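Local coordinates for protein 4-hydroxybenzoyl-CoA thioesterase (Staphylococcus aureus, PDB 6FDG) that probably cleaves the thioester of DHNA-CoA in the vitamin K2 pathway, as a HotDog-fold acyl-CoA thioesterase, at residues V74-W79 / Y90-F95; Y3-I8 / I145-D150; K66-P71 / E100-G105; T58-N63 / G105-I110. All coordinates share one frame; numbering follows the deposited sequence. Where two conformers were deposited one is given.

Interaction 1. Residues V74-W79 / Y90-F95; sequences VKVKTW and YKYEIF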
loop_
_atom_site.group_PDB
_atom_site.type_symbol
_atom_site.label_atom_id
_atom_site.label_comp_id
_atom_site.label_asym_id
_atom_site.label_seq_id
_atom_site.Cartn_x
_atom_site.Cartn_y
_atom_site.Cartn_z
ATOM N N VAL A 74 9.442 14.838 -7.587
ATOM C CA VAL A 74 8.800 15.967 -6.921
ATOM C C VAL A 74 9.615 16.521 -5.762
ATOM O O VAL A 74 10.525 15.822 -5.250
ATOM C CB VAL A 74 7.381 15.582 -6.427
ATOM C CG1 VAL A 74 6.467 15.059 -7.486
ATOM C CG2 VAL A 74 7.429 14.609 -5.232
ATOM N N LYS A 75 9.309 17.754 -5.346
ATOM C CA LYS A 75 9.943 18.333 -4.188
ATOM C C LYS A 75 8.864 18.704 -3.236
ATOM O O LYS A 75 7.832 19.271 -3.571
ATOM C CB LYS A 75 10.734 19.598 -4.581
ATOM C CG LYS A 75 11.928 19.251 -5.508
ATOM C CD LYS A 75 12.698 20.462 -6.027
ATOM C CE LYS A 75 13.653 19.905 -7.104
ATOM N NZ LYS A 75 14.458 18.714 -6.610
ATOM N N VAL A 76 9.026 18.274 -1.970
ATOM C CA VAL A 76 8.064 18.506 -0.889
ATOM C C VAL A 76 8.623 19.529 0.077
ATOM O O VAL A 76 9.700 19.261 0.610
ATOM C CB VAL A 76 7.633 17.230 -0.149
ATOM C CG1 VAL A 76 6.536 17.613 0.807
ATOM C CG2 VAL A 76 7.238 16.147 -1.114
ATOM N N LYS A 77 7.986 20.638 0.257
ATOM C CA LYS A 77 8.352 21.715 1.193
ATOM C C LYS A 77 7.538 21.451 2.450
ATOM O O LYS A 77 6.306 21.380 2.374
ATOM C CB LYS A 77 8.070 23.091 0.596
ATOM C CG LYS A 77 8.391 24.246 1.527
ATOM C CD LYS A 77 8.133 25.571 0.773
ATOM C CE LYS A 77 8.562 26.759 1.588
ATOM N NZ LYS A 77 8.275 28.032 0.814
ATOM N N THR A 78 8.184 21.371 3.619
ATOM C CA THR A 78 7.590 21.089 4.932
ATOM C C THR A 78 7.903 22.120 5.925
ATOM O O THR A 78 9.101 22.481 6.009
ATOM C CB THR A 78 8.080 19.743 5.428
ATOM O OG1 THR A 78 7.848 18.718 4.503
ATOM C CG2 THR A 78 7.371 19.357 6.751
ATOM N N TRP A 79 6.962 22.534 6.706
ATOM C CA TRP A 79 7.248 23.453 7.849
ATOM C C TRP A 79 6.239 23.184 8.942
ATOM O O TRP A 79 5.245 22.429 8.769
ATOM C CB TRP A 79 7.166 24.952 7.475
ATOM C CG TRP A 79 5.894 25.457 7.055
ATOM C CD1 TRP A 79 5.018 26.182 7.831
ATOM C CD2 TRP A 79 5.298 25.434 5.749
ATOM N NE1 TRP A 79 3.915 26.556 7.100
ATOM C CE2 TRP A 79 4.081 26.104 5.829
ATOM C CE3 TRP A 79 5.675 24.845 4.518
ATOM C CZ2 TRP A 79 3.251 26.316 4.667
ATOM C CZ3 TRP A 79 4.832 24.989 3.475
ATOM C CH2 TRP A 79 3.686 25.701 3.567
ATOM N N TYR A 90 2.018 20.267 10.957
ATOM C CA TYR A 90 2.935 20.427 9.825
ATOM C C TYR A 90 2.125 20.796 8.629
ATOM O O TYR A 90 1.005 20.258 8.405
ATOM C CB TYR A 90 3.698 19.156 9.545
ATOM C CG TYR A 90 4.613 18.652 10.613
ATOM C CD1 TYR A 90 4.162 18.064 11.762
ATOM C CD2 TYR A 90 5.994 18.876 10.490
ATOM C CE1 TYR A 90 5.058 17.635 12.760
ATOM C CE2 TYR A 90 6.903 18.425 11.485
ATOM C CZ TYR A 90 6.377 17.866 12.551
ATOM O OH TYR A 90 7.275 17.401 13.581
ATOM N N LYS A 91 2.655 21.668 7.778
ATOM C CA LYS A 91 2.082 21.974 6.463
ATOM C C LYS A 91 3.085 21.614 5.414
ATOM O O LYS A 91 4.313 21.610 5.591
ATOM C CB LYS A 91 1.686 23.466 6.364
ATOM C CG LYS A 91 0.368 23.744 7.060
ATOM C CD LYS A 91 -0.065 25.204 7.020
ATOM C CE LYS A 91 -0.355 25.599 5.605
ATOM N NZ LYS A 91 -1.474 26.665 5.694
ATOM N N TYR A 92 2.518 21.302 4.228
ATOM C CA TYR A 92 3.289 20.842 3.094
ATOM C C TYR A 92 2.857 21.467 1.787
ATOM O O TYR A 92 1.670 21.803 1.569
ATOM C CB TYR A 92 3.074 19.336 2.841
ATOM C CG TYR A 92 3.255 18.511 4.121
ATOM C CD1 TYR A 92 2.128 18.292 4.955
ATOM C CD2 TYR A 92 4.433 17.923 4.441
ATOM C CE1 TYR A 92 2.258 17.593 6.157
ATOM C CE2 TYR A 92 4.561 17.168 5.642
ATOM C CZ TYR A 92 3.454 16.975 6.435
ATOM O OH TYR A 92 3.574 16.177 7.619
ATOM N N GLU A 93 3.817 21.593 0.899
ATOM C CA GLU A 93 3.556 21.944 -0.549
ATOM C C GLU A 93 4.337 20.974 -1.370
ATOM O O GLU A 93 5.515 20.731 -1.103
ATOM C CB GLU A 93 4.036 23.393 -0.868
ATOM C CG GLU A 93 3.233 24.435 -0.206
ATOM C CD GLU A 93 3.751 25.886 -0.381
ATOM O OE1 GLU A 93 4.917 26.030 -0.681
ATOM O OE2 GLU A 93 2.937 26.733 -0.045
ATOM N N ILE A 94 3.728 20.424 -2.426
ATOM C CA ILE A 94 4.422 19.537 -3.343
ATOM C C ILE A 94 4.524 20.194 -4.729
ATOM O O ILE A 94 3.497 20.665 -5.275
ATOM C CB ILE A 94 3.734 18.207 -3.547
ATOM C CG1 ILE A 94 3.527 17.496 -2.169
ATOM C CG2 ILE A 94 4.501 17.345 -4.513
ATOM C CD1 ILE A 94 2.873 16.155 -2.291
ATOM N N PHE A 95 5.766 20.319 -5.201
ATOM C CA PHE A 95 6.033 20.864 -6.566
ATOM C C PHE A 95 6.410 19.750 -7.429
ATOM O O PHE A 95 7.211 18.848 -7.152
ATOM C CB PHE A 95 7.150 21.922 -6.418
ATOM C CG PHE A 95 6.798 23.082 -5.542
ATOM C CD1 PHE A 95 6.137 24.237 -6.045
ATOM C CD2 PHE A 95 7.070 23.047 -4.162
ATOM C CE1 PHE A 95 5.727 25.300 -5.226
ATOM C CE2 PHE A 95 6.672 24.118 -3.358
ATOM C CZ PHE A 95 6.017 25.225 -3.855
HETATM O O HOH W 1 5.130 28.464 0.984
#
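Trp-79 and Lys-91 meet on the solvent side of a beta hairpin, whose segments 74-79 and 90-95, on strands 73-83 and 88-95, run antiparallel at 162°. Lys-91 CB stands over one face of the indole, toward the rim, and comes within 3.6 Å of Trp-79 CE2 in a CH-pi contact. The first torsion of Trp-79 (chi1 64°) sets CG between the backbone N and the carbonyl carbon, and the ring ends nearer the partner strand. Glu-93 reaches the edge of the same ring, OE2 3.8 Å from Trp-79 CH2, its carboxylate 84° from the indole plane; Trp-79 NE1 is hydrogen-bonded to Glu-81 OE1.

The other face is buried, pressed against helix 26-41 of the HotDog fold. There Val-76 and Ile-94 lie side by side, Val-76 CG2 4.1 Å from Ile-94 CG1, and Thr-78 runs alongside Tyr-92, Thr-78 OG1 3.5 Å from Tyr-92 CD2. The Tyr-92 hydroxyl is held by Thr-107 and Arg-34.

Beyond the closely packed indole the solvent side loosens. Lys-77 extends fully beside Glu-93, yet its NZ stays 4.2 Å from Glu-93 OE1. A water accepts from Lys-77 NZ at 3.2 Å and donates weakly to Glu-93 OE1. Six backbone hydrogen bonds, such as Lys-77 N to Glu-93 O at 2.8 Å, hold the strands together, whereas the charged pair probably adds only a diffuse, water-screened attraction.

Interaction 2. Residues Y3-I8 / I145-D150; sequences YSITEI and IVEIMD
Ile-5, Glu-147 and Ile-148 all grip one water: it accepts from Ile-5 N at 3.0 Å and lies 2.7 Å from Glu-147 OE2 and 2.8 Å from Ile-148 O. With further acceptors nearby, its two protons cannot serve all of them, so its donation is probably shared. The setting is a parallel beta pairing at the rim of the HotDog sheet, where the short C-terminal strand 146-147 lies beside strand 2-9, whose other neighbour is strand 73-83. Tyr-3 is the register point, donating from N to Val-146 O and accepting at O from Ile-148 N, both at 2.9 Å. The next step of a parallel pattern would join Ile-5 N to Ile-148 O, and there the water stands between the two chains as they part.

Side chains on the Tyr-3 and Glu-147 face reinforce the pairing. Glu-147 CA lies over the centre of the phenol ring, and CB, off-centre on the ring, makes a CH-pi contact. CG is anti to the backbone N (chi1 -173°) and the chain beyond is extended. The carboxylate plane is nearly parallel to the ring, 6° apart, while the side chain crosses that of Ile-5 at about a right angle, OE2 3.6 Å from Ile-5 CB. Ile-145 CG2 and Ile-5 CG1 occupy the edge of the ring, and Lys-77 makes a cation-pi contact with it. A second water is 2.8 Å from Tyr-3 OH, and its link to Glu-147 is weak. On the buried side, Ile-148 CG1 packs 3.5 Å from Tyr-3 O.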
loop_
_atom_site.group_PDB
_atom_site.type_symbol
_atom_site.label_atom_id
_atom_site.label_comp_id
_atom_site.label_asym_id
_atom_site.label_seq_id
_atom_site.Cartn_x
_atom_site.Cartn_y
_atom_site.Cartn_z
ATOM N N TYR A 3 11.847 25.815 6.895
ATOM C CA TYR A 3 11.311 24.707 6.117
ATOM C C TYR A 3 12.325 23.795 5.610
ATOM O O TYR A 3 13.542 24.149 5.527
ATOM C CB TYR A 3 10.479 25.222 4.967
ATOM C CG TYR A 3 11.260 25.972 3.817
ATOM C CD1 TYR A 3 11.783 25.333 2.769
ATOM C CD2 TYR A 3 11.523 27.349 3.931
ATOM C CE1 TYR A 3 12.562 25.995 1.724
ATOM C CE2 TYR A 3 12.280 28.038 2.955
ATOM C CZ TYR A 3 12.796 27.303 1.936
ATOM O OH TYR A 3 13.523 27.916 0.863
ATOM N N SER A 4 12.019 22.537 5.272
ATOM C CA SER A 4 12.843 21.595 4.608
ATOM C C SER A 4 12.297 21.374 3.160
ATOM O O SER A 4 11.124 21.627 2.887
ATOM C CB SER A 4 12.958 20.265 5.357
ATOM O OG SER A 4 11.665 19.729 5.509
ATOM N N ILE A 5 13.197 20.876 2.285
ATOM C CA ILE A 5 12.823 20.363 0.972
ATOM C C ILE A 5 13.257 18.981 0.842
ATOM O O ILE A 5 14.435 18.626 1.098
ATOM C CB ILE A 5 13.496 21.208 -0.208
ATOM C CG1 ILE A 5 13.046 22.629 -0.107
ATOM C CG2 ILE A 5 13.176 20.516 -1.576
ATOM C CD1 ILE A 5 11.671 22.926 -0.487
ATOM N N THR A 6 12.304 18.069 0.524
ATOM C CA THR A 6 12.576 16.689 0.332
ATOM C C THR A 6 12.291 16.274 -1.078
ATOM O O THR A 6 11.156 16.487 -1.578
ATOM C CB THR A 6 11.676 15.853 1.279
ATOM O OG1 THR A 6 11.765 16.325 2.619
ATOM C CG2 THR A 6 11.993 14.367 1.222
ATOM N N GLU A 7 13.192 15.573 -1.738
ATOM C CA GLU A 7 12.942 15.075 -3.101
ATOM C C GLU A 7 12.434 13.634 -2.983
ATOM O O GLU A 7 13.008 12.803 -2.267
ATOM C CB GLU A 7 14.246 15.089 -3.901
ATOM C CG GLU A 7 14.775 16.512 -4.116
ATOM C CD GLU A 7 15.943 16.511 -5.127
ATOM O OE1 GLU A 7 15.680 16.215 -6.311
ATOM O OE2 GLU A 7 17.103 16.748 -4.717
ATOM N N ILE A 8 11.379 13.343 -3.738
ATOM C CA ILE A 8 10.784 12.037 -3.822
ATOM C C ILE A 8 10.622 11.663 -5.298
ATOM O O ILE A 8 10.119 12.460 -6.082
ATOM C CB ILE A 8 9.411 12.014 -3.096
ATOM C CG1 ILE A 8 9.588 12.418 -1.615
ATOM C CG2 ILE A 8 8.720 10.662 -3.309
ATOM C CD1 ILE A 8 8.278 12.398 -0.837
ATOM N N ILE A 145 12.755 33.217 7.090
ATOM C CA ILE A 145 12.665 32.337 5.975
ATOM C C ILE A 145 13.984 31.630 5.865
ATOM O O ILE A 145 15.072 32.216 5.473
ATOM C CB ILE A 145 12.306 33.019 4.624
ATOM C CG1 ILE A 145 11.009 33.780 4.829
ATOM C CG2 ILE A 145 12.292 31.963 3.511
ATOM C CD1 ILE A 145 10.558 34.691 3.697
ATOM N N VAL A 146 14.123 30.355 6.169
ATOM C CA VAL A 146 15.326 29.592 6.117
ATOM C C VAL A 146 15.105 28.151 5.629
ATOM O O VAL A 146 14.150 27.499 6.260
ATOM C CB VAL A 146 15.958 29.515 7.589
ATOM C CG1 VAL A 146 17.240 28.708 7.617
ATOM C CG2 VAL A 146 16.115 30.912 8.176
ATOM N N GLU A 147 15.852 27.572 4.743
ATOM C CA GLU A 147 15.812 26.164 4.452
ATOM C C GLU A 147 16.740 25.460 5.308
ATOM O O GLU A 147 18.025 25.699 5.205
ATOM C CB GLU A 147 16.111 25.823 3.016
ATOM C CG GLU A 147 15.918 24.374 2.590
ATOM C CD GLU A 147 16.551 23.805 1.305
ATOM O OE1 GLU A 147 17.124 24.558 0.554
ATOM O OE2 GLU A 147 16.626 22.559 1.044
ATOM N N ILE A 148 16.316 24.554 6.182
ATOM C CA ILE A 148 17.233 23.730 6.939
ATOM C C ILE A 148 17.713 22.622 6.135
ATOM O O ILE A 148 17.033 22.045 5.267
ATOM C CB ILE A 148 16.584 23.242 8.269
ATOM C CG1 ILE A 148 15.274 22.429 8.003
ATOM C CG2 ILE A 148 16.353 24.462 9.172
ATOM C CD1 ILE A 148 14.733 21.771 9.277
ATOM N N MET A 149 18.971 22.231 6.361
ATOM C CA MET A 149 19.609 21.117 5.670
ATOM C C MET A 149 20.758 20.563 6.442
ATOM O O MET A 149 21.229 21.171 7.381
ATOM C CB MET A 149 19.999 21.456 4.286
ATOM C CG MET A 149 20.950 22.543 4.348
ATOM S SD MET A 149 21.582 23.113 2.688
ATOM C CE MET A 149 20.547 24.540 2.493
ATOM N N ASP A 150 21.206 19.329 6.065
ATOM C CA ASP A 150 22.340 18.738 6.752
ATOM C C ASP A 150 23.619 19.513 6.457
ATOM O O ASP A 150 23.680 20.027 5.283
ATOM C CB ASP A 150 22.547 17.254 6.279
ATOM C CG ASP A 150 21.284 16.455 6.468
ATOM O OD1 ASP A 150 20.915 16.323 7.660
ATOM O OD2 ASP A 150 20.616 16.157 5.461
HETATM O O HOH W 2 14.629 26.313 -1.117
HETATM O O HOH W 3 16.065 20.826 2.993
#

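Interaction 3. Residues K66-P71 / E100-G105; sequences KSIFYP and ELATTG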
loop_
_atom_site.group_PDB
_atom_site.type_symbol
_atom_site.label_atom_id
_atom_site.label_comp_id
_atom_site.label_asym_id
_atom_site.label_seq_id
_atom_site.Cartn_x
_atom_site.Cartn_y
_atom_site.Cartn_z
ATOM N N LYS A 66 -3.121 19.744 -8.925
ATOM C CA LYS A 66 -2.768 19.146 -10.196
ATOM C C LYS A 66 -2.536 17.696 -9.981
ATOM O O LYS A 66 -1.835 17.320 -9.009
ATOM C CB LYS A 66 -1.455 19.773 -10.803
ATOM C CG LYS A 66 -1.558 21.229 -11.121
ATOM C CD LYS A 66 -0.304 21.642 -11.883
ATOM C CE LYS A 66 -0.572 22.611 -13.031
ATOM N NZ LYS A 66 -0.754 23.962 -12.463
ATOM N N SER A 67 -2.952 16.818 -10.863
ATOM C CA SER A 67 -2.510 15.432 -10.874
ATOM C C SER A 67 -1.024 15.274 -11.013
ATOM O O SER A 67 -0.334 16.156 -11.712
ATOM C CB SER A 67 -3.335 14.541 -11.872
ATOM O OG SER A 67 -4.656 14.447 -11.409
ATOM N N ILE A 68 -0.393 14.292 -10.437
ATOM C CA ILE A 68 1.007 13.921 -10.631
ATOM C C ILE A 68 1.020 12.652 -11.460
ATOM O O ILE A 68 0.475 11.578 -11.045
ATOM C CB ILE A 68 1.788 13.838 -9.276
ATOM C CG1 ILE A 68 1.695 15.212 -8.568
ATOM C CG2 ILE A 68 3.182 13.384 -9.423
ATOM C CD1 ILE A 68 2.282 15.264 -7.170
ATOM N N PHE A 69 1.475 12.800 -12.750
ATOM C CA PHE A 69 1.551 11.657 -13.667
ATOM C C PHE A 69 2.900 11.032 -13.517
ATOM O O PHE A 69 3.942 11.676 -13.501
ATOM C CB PHE A 69 1.360 12.123 -15.068
ATOM C CG PHE A 69 -0.082 12.594 -15.386
ATOM C CD1 PHE A 69 -0.417 13.897 -15.140
ATOM C CD2 PHE A 69 -0.991 11.719 -15.925
ATOM C CE1 PHE A 69 -1.696 14.350 -15.401
ATOM C CE2 PHE A 69 -2.303 12.149 -16.258
ATOM C CZ PHE A 69 -2.630 13.468 -15.941
ATOM N N TYR A 70 2.948 9.723 -13.319
ATOM C CA TYR A 70 4.152 8.962 -13.238
ATOM C C TYR A 70 4.847 8.852 -14.758
ATOM O O TYR A 70 4.093 8.739 -15.718
ATOM C CB TYR A 70 3.755 7.549 -12.827
ATOM C CG TYR A 70 4.919 6.612 -12.903
ATOM C CD1 TYR A 70 5.810 6.479 -11.886
ATOM C CD2 TYR A 70 5.234 5.944 -14.134
ATOM C CE1 TYR A 70 6.942 5.716 -12.005
ATOM C CE2 TYR A 70 6.340 5.139 -14.234
ATOM C CZ TYR A 70 7.135 4.983 -13.059
ATOM O OH TYR A 70 8.240 4.235 -13.216
ATOM N N PRO A 71 6.129 8.846 -14.829
ATOM C CA PRO A 71 7.153 9.060 -13.854
ATOM C C PRO A 71 7.207 10.564 -13.380
ATOM O O PRO A 71 6.808 11.492 -14.150
ATOM C CB PRO A 71 8.425 8.607 -14.502
ATOM C CG PRO A 71 8.187 8.974 -15.901
ATOM C CD PRO A 71 6.725 8.765 -16.194
ATOM N N GLU A 100 5.679 23.564 -10.723
ATOM C CA GLU A 100 4.327 23.968 -10.470
ATOM C C GLU A 100 3.824 23.376 -9.099
ATOM O O GLU A 100 4.230 22.248 -8.796
ATOM C CB GLU A 100 3.382 23.450 -11.533
ATOM C CG GLU A 100 3.782 23.916 -12.945
ATOM C CD GLU A 100 3.313 23.078 -14.111
ATOM O OE1 GLU A 100 2.774 21.949 -14.058
ATOM O OE2 GLU A 100 3.524 23.631 -15.284
ATOM N N LEU A 101 3.070 24.178 -8.408
ATOM C CA LEU A 101 2.398 23.697 -7.142
ATOM C C LEU A 101 1.313 22.666 -7.433
ATOM O O LEU A 101 0.300 23.001 -8.134
ATOM C CB LEU A 101 1.851 24.851 -6.423
ATOM C CG LEU A 101 1.189 24.468 -5.024
ATOM C CD1 LEU A 101 2.200 23.923 -4.093
ATOM C CD2 LEU A 101 0.405 25.643 -4.534
ATOM N N ALA A 102 1.596 21.396 -7.113
ATOM C CA ALA A 102 0.683 20.288 -7.407
ATOM C C ALA A 102 -0.326 20.009 -6.265
ATOM O O ALA A 102 -1.394 19.499 -6.451
ATOM C CB ALA A 102 1.385 19.089 -7.807
ATOM N N THR A 103 0.147 20.228 -5.023
ATOM C CA THR A 103 -0.577 19.780 -3.839
ATOM C C THR A 103 -0.200 20.568 -2.623
ATOM O O THR A 103 0.968 20.984 -2.497
ATOM C CB THR A 103 -0.119 18.265 -3.533
ATOM O OG1 THR A 103 0.276 17.597 -4.668
ATOM C CG2 THR A 103 -1.125 17.591 -2.718
ATOM N N THR A 104 -1.137 20.792 -1.728
ATOM C CA THR A 104 -0.891 21.330 -0.412
ATOM C C THR A 104 -1.522 20.423 0.591
ATOM O O THR A 104 -2.332 19.522 0.238
ATOM C CB THR A 104 -1.430 22.738 -0.208
ATOM O OG1 THR A 104 -2.833 22.778 -0.370
ATOM C CG2 THR A 104 -0.806 23.677 -1.275
ATOM N N GLY A 105 -1.115 20.497 1.870
ATOM C CA GLY A 105 -1.861 19.702 2.887
ATOM C C GLY A 105 -1.293 19.950 4.226
ATOM O O GLY A 105 -0.402 20.873 4.437
HETATM O O HOH W 4 -1.599 16.410 -6.371
#
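One backbone hydrogen bond, Lys-66 N to Ala-102 O at 3.0 Å, joins the loop to the strand, with the donor well off the C=O direction. The rest of the contact depends on how the side chains are turned. Lys-66 sends CG to the side of its own backbone N and stays extended as far as CD. The chain then bends, with chi3 at 140°, and this sets CE 3.6 Å from Glu-100 OE1. A second bend turns NZ away from the carboxylate, leaving it 4.4 Å from Glu-100 OE1, so opposite charges are near without a salt bridge. Glu-100, itself extended beyond CG, crosses the lysine at about a right angle, and its OE1 takes a hydrogen bond from Asn-96.

Ile-68 is the buried member of the loop. Its CG1 lies 4.0 Å from Ala-102 CB, and its extended chain brings CD1 to 4.0 Å from Thr-103 OG1, the side chains of Ile-68 and Thr-103 crossing at about a right angle. Tyr-26 and Trp-29 of helix 26-41 also pack on Ile-68. Thr-103 has an unusual first torsion for OG1 (chi1 -28°), away from a staggered value, and OG1 lies 2.8 Å from a water that donates to Lys-66 O at 2.8 Å. That water bridges loop and strand beside the direct bond.

Ala-102 has psi near -34°, a helical value inside a strand, and together with Thr-103 it faces Ile-94: a classic beta bulge, here at the start of strand 101-113 in the HotDog sheet.

Interaction 4. Residues T58-N63 / G105-I110; sequences TDLNVN and GSTELI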
loop_
_atom_site.group_PDB
_atom_site.type_symbol
_atom_site.label_atom_id
_atom_site.label_comp_id
_atom_site.label_asym_id
_atom_site.label_seq_id
_atom_site.Cartn_x
_atom_site.Cartn_y
_atom_site.Cartn_z
ATOM N N THR A 58 -3.127 12.552 13.858
ATOM C CA THR A 58 -4.441 12.716 14.340
ATOM C C THR A 58 -5.367 13.478 13.426
ATOM O O THR A 58 -6.610 13.430 13.584
ATOM C CB THR A 58 -4.459 13.318 15.780
ATOM O OG1 THR A 58 -3.962 14.658 15.700
ATOM C CG2 THR A 58 -3.743 12.353 16.715
ATOM N N ASP A 59 -4.822 14.150 12.389
ATOM C CA ASP A 59 -5.652 14.860 11.399
ATOM C C ASP A 59 -4.859 14.933 10.169
ATOM O O ASP A 59 -3.635 15.266 10.188
ATOM C CB ASP A 59 -6.000 16.282 11.816
ATOM C CG ASP A 59 -7.033 16.892 11.018
ATOM O OD1 ASP A 59 -8.193 16.516 11.180
ATOM O OD2 ASP A 59 -6.708 17.730 10.197
ATOM N N LEU A 60 -5.438 14.692 9.011
ATOM C CA LEU A 60 -4.792 14.683 7.690
ATOM C C LEU A 60 -5.618 15.566 6.765
ATOM O O LEU A 60 -6.880 15.344 6.700
ATOM C CB LEU A 60 -4.666 13.273 7.114
ATOM C CG LEU A 60 -4.241 13.177 5.645
ATOM C CD1 LEU A 60 -2.770 13.609 5.468
ATOM C CD2 LEU A 60 -4.417 11.752 5.212
ATOM N N ASN A 61 -5.014 16.471 6.004
ATOM C CA ASN A 61 -5.684 17.227 4.950
ATOM C C ASN A 61 -4.804 17.238 3.778
ATOM O O ASN A 61 -3.604 17.459 3.852
ATOM C CB ASN A 61 -5.908 18.646 5.437
ATOM C CG ASN A 61 -6.660 18.659 6.789
ATOM O OD1 ASN A 61 -6.039 18.729 7.916
ATOM N ND2 ASN A 61 -7.948 18.509 6.752
ATOM N N VAL A 62 -5.370 16.964 2.579
ATOM C CA VAL A 62 -4.630 17.026 1.309
ATOM C C VAL A 62 -5.504 17.760 0.292
ATOM O O VAL A 62 -6.692 17.412 0.153
ATOM C CB VAL A 62 -4.278 15.680 0.711
ATOM C CG1 VAL A 62 -3.254 15.796 -0.383
ATOM C CG2 VAL A 62 -3.709 14.662 1.808
ATOM N N ASN A 63 -4.994 18.799 -0.353
ATOM C CA ASN A 63 -5.730 19.471 -1.430
ATOM C C ASN A 63 -4.965 19.367 -2.669
ATOM O O ASN A 63 -3.825 19.891 -2.745
ATOM C CB ASN A 63 -5.883 20.907 -1.052
ATOM C CG ASN A 63 -6.834 21.633 -1.986
ATOM O OD1 ASN A 63 -6.457 22.013 -3.029
ATOM N ND2 ASN A 63 -8.116 21.610 -1.655
ATOM N N GLY A 105 -1.115 20.497 1.870
ATOM C CA GLY A 105 -1.861 19.702 2.887
ATOM C C GLY A 105 -1.293 19.950 4.226
ATOM O O GLY A 105 -0.402 20.873 4.437
ATOM N N SER A 106 -1.757 19.212 5.217
ATOM C CA SER A 106 -1.326 19.351 6.576
ATOM C C SER A 106 -1.529 18.073 7.330
ATOM O O SER A 106 -2.363 17.211 6.965
ATOM C CB SER A 106 -2.034 20.468 7.308
ATOM O OG SER A 106 -3.422 20.284 7.368
ATOM N N THR A 107 -0.764 17.865 8.386
ATOM C CA THR A 107 -0.920 16.774 9.348
ATOM C C THR A 107 -0.779 17.251 10.761
ATOM O O THR A 107 0.282 17.931 11.077
ATOM C CB THR A 107 0.062 15.649 9.157
ATOM O OG1 THR A 107 1.419 16.185 9.265
ATOM C CG2 THR A 107 -0.091 14.905 7.812
ATOM N N GLU A 108 -1.701 16.912 11.651
ATOM C CA GLU A 108 -1.519 17.125 13.116
ATOM C C GLU A 108 -0.962 15.872 13.668
ATOM O O GLU A 108 -1.421 14.750 13.382
ATOM C CB GLU A 108 -2.870 17.475 13.696
ATOM C CG GLU A 108 -2.761 17.744 15.256
ATOM C CD GLU A 108 -4.141 17.976 15.790
ATOM O OE1 GLU A 108 -4.965 17.051 15.652
ATOM O OE2 GLU A 108 -4.384 19.027 16.349
ATOM N N LEU A 109 0.047 16.012 14.568
ATOM C CA LEU A 109 0.794 14.926 15.220
ATOM C C LEU A 109 0.701 15.154 16.734
ATOM O O LEU A 109 0.769 16.318 17.183
ATOM C CB LEU A 109 2.228 14.860 14.840
ATOM C CG LEU A 109 2.681 14.345 13.506
ATOM C CD1 LEU A 109 2.646 12.903 13.521
ATOM C CD2 LEU A 109 2.005 14.888 12.296
ATOM N N ILE A 110 0.602 14.097 17.465
ATOM C CA ILE A 110 0.707 14.067 18.970
ATOM C C ILE A 110 1.813 13.083 19.281
ATOM O O ILE A 110 2.275 12.323 18.453
ATOM C CB ILE A 110 -0.627 13.756 19.696
ATOM C CG1 ILE A 110 -1.141 12.359 19.317
ATOM C CG2 ILE A 110 -1.621 14.805 19.357
ATOM C CD1 ILE A 110 -2.323 11.794 20.077
#
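The hydroxyl of Thr-58 is turned against the carboxylate of Glu-108, the two side chains crossing obliquely. Thr-58 OG1 donates to Glu-108 OE1 at 2.6 Å, meeting it on the anti side and 30° out of the carboxylate plane. Placing OG1 between the backbone N and the carbonyl carbon (chi1 67°) turns it toward the glutamate, whose CG is anti to its own N and whose chain beyond is extended. Thr-58 N also binds Glu-108 O, at 2.8 Å, so one threonine holds both the backbone and the side chain of the glutamate. Thr-58 and Asp-59 both face Glu-108, a classic beta bulge at the corner the chain turns at Thr-58. The methyl of Thr-58 turns elsewhere: CG2 lies 3.7 Å from Ile-110 CG1, the two side chains crossing at about a right angle.

On the same face Asp-59 CB rests 3.8 Å from Glu-108 CB, and Asn-61 CB meets Ser-106 OG at 3.5 Å. The buried face is mostly apolar, and there Leu-60 meets Thr-107 at a slant, Leu-60 CD1 3.8 Å from Thr-107 CG2. Thr-107 OG1 is hydrogen-bonded to Tyr-92 OH. Farther along, where Gly-105 has no side chain, its CA comes within 3.0 Å of Asn-61 O.

Asn-61 ND2 hydrogen-bonds to OD1 of Asn-61 of the third subunit. Residues 59-63 pair antiparallel with a strand of that chain, and through them the HotDog sheet runs on from one subunit into the next.

From the N terminus, strand 2-9 comes first, and interaction 2 closes the widest loop by bringing residues 145-150 back to it. All the other contacts lie within that span. Interaction 4 opens at 58-63 and closes at 105-110. Interaction 3 runs inside it from 66-71 to 100-105, the two sharing Gly-105, and interaction 1, the hairpin 74-79 with 90-95, is innermost. None cross. In space the order is 146-147, 2-9, 73-83, 88-95, 101-113 and 57-64, so interactions 2 and 4 lie on opposite sides of the chain's centre, near the two ends of this chain's part of the sheet, their centres about 19 Å apart, while interaction 3 ties in the loop 66-71.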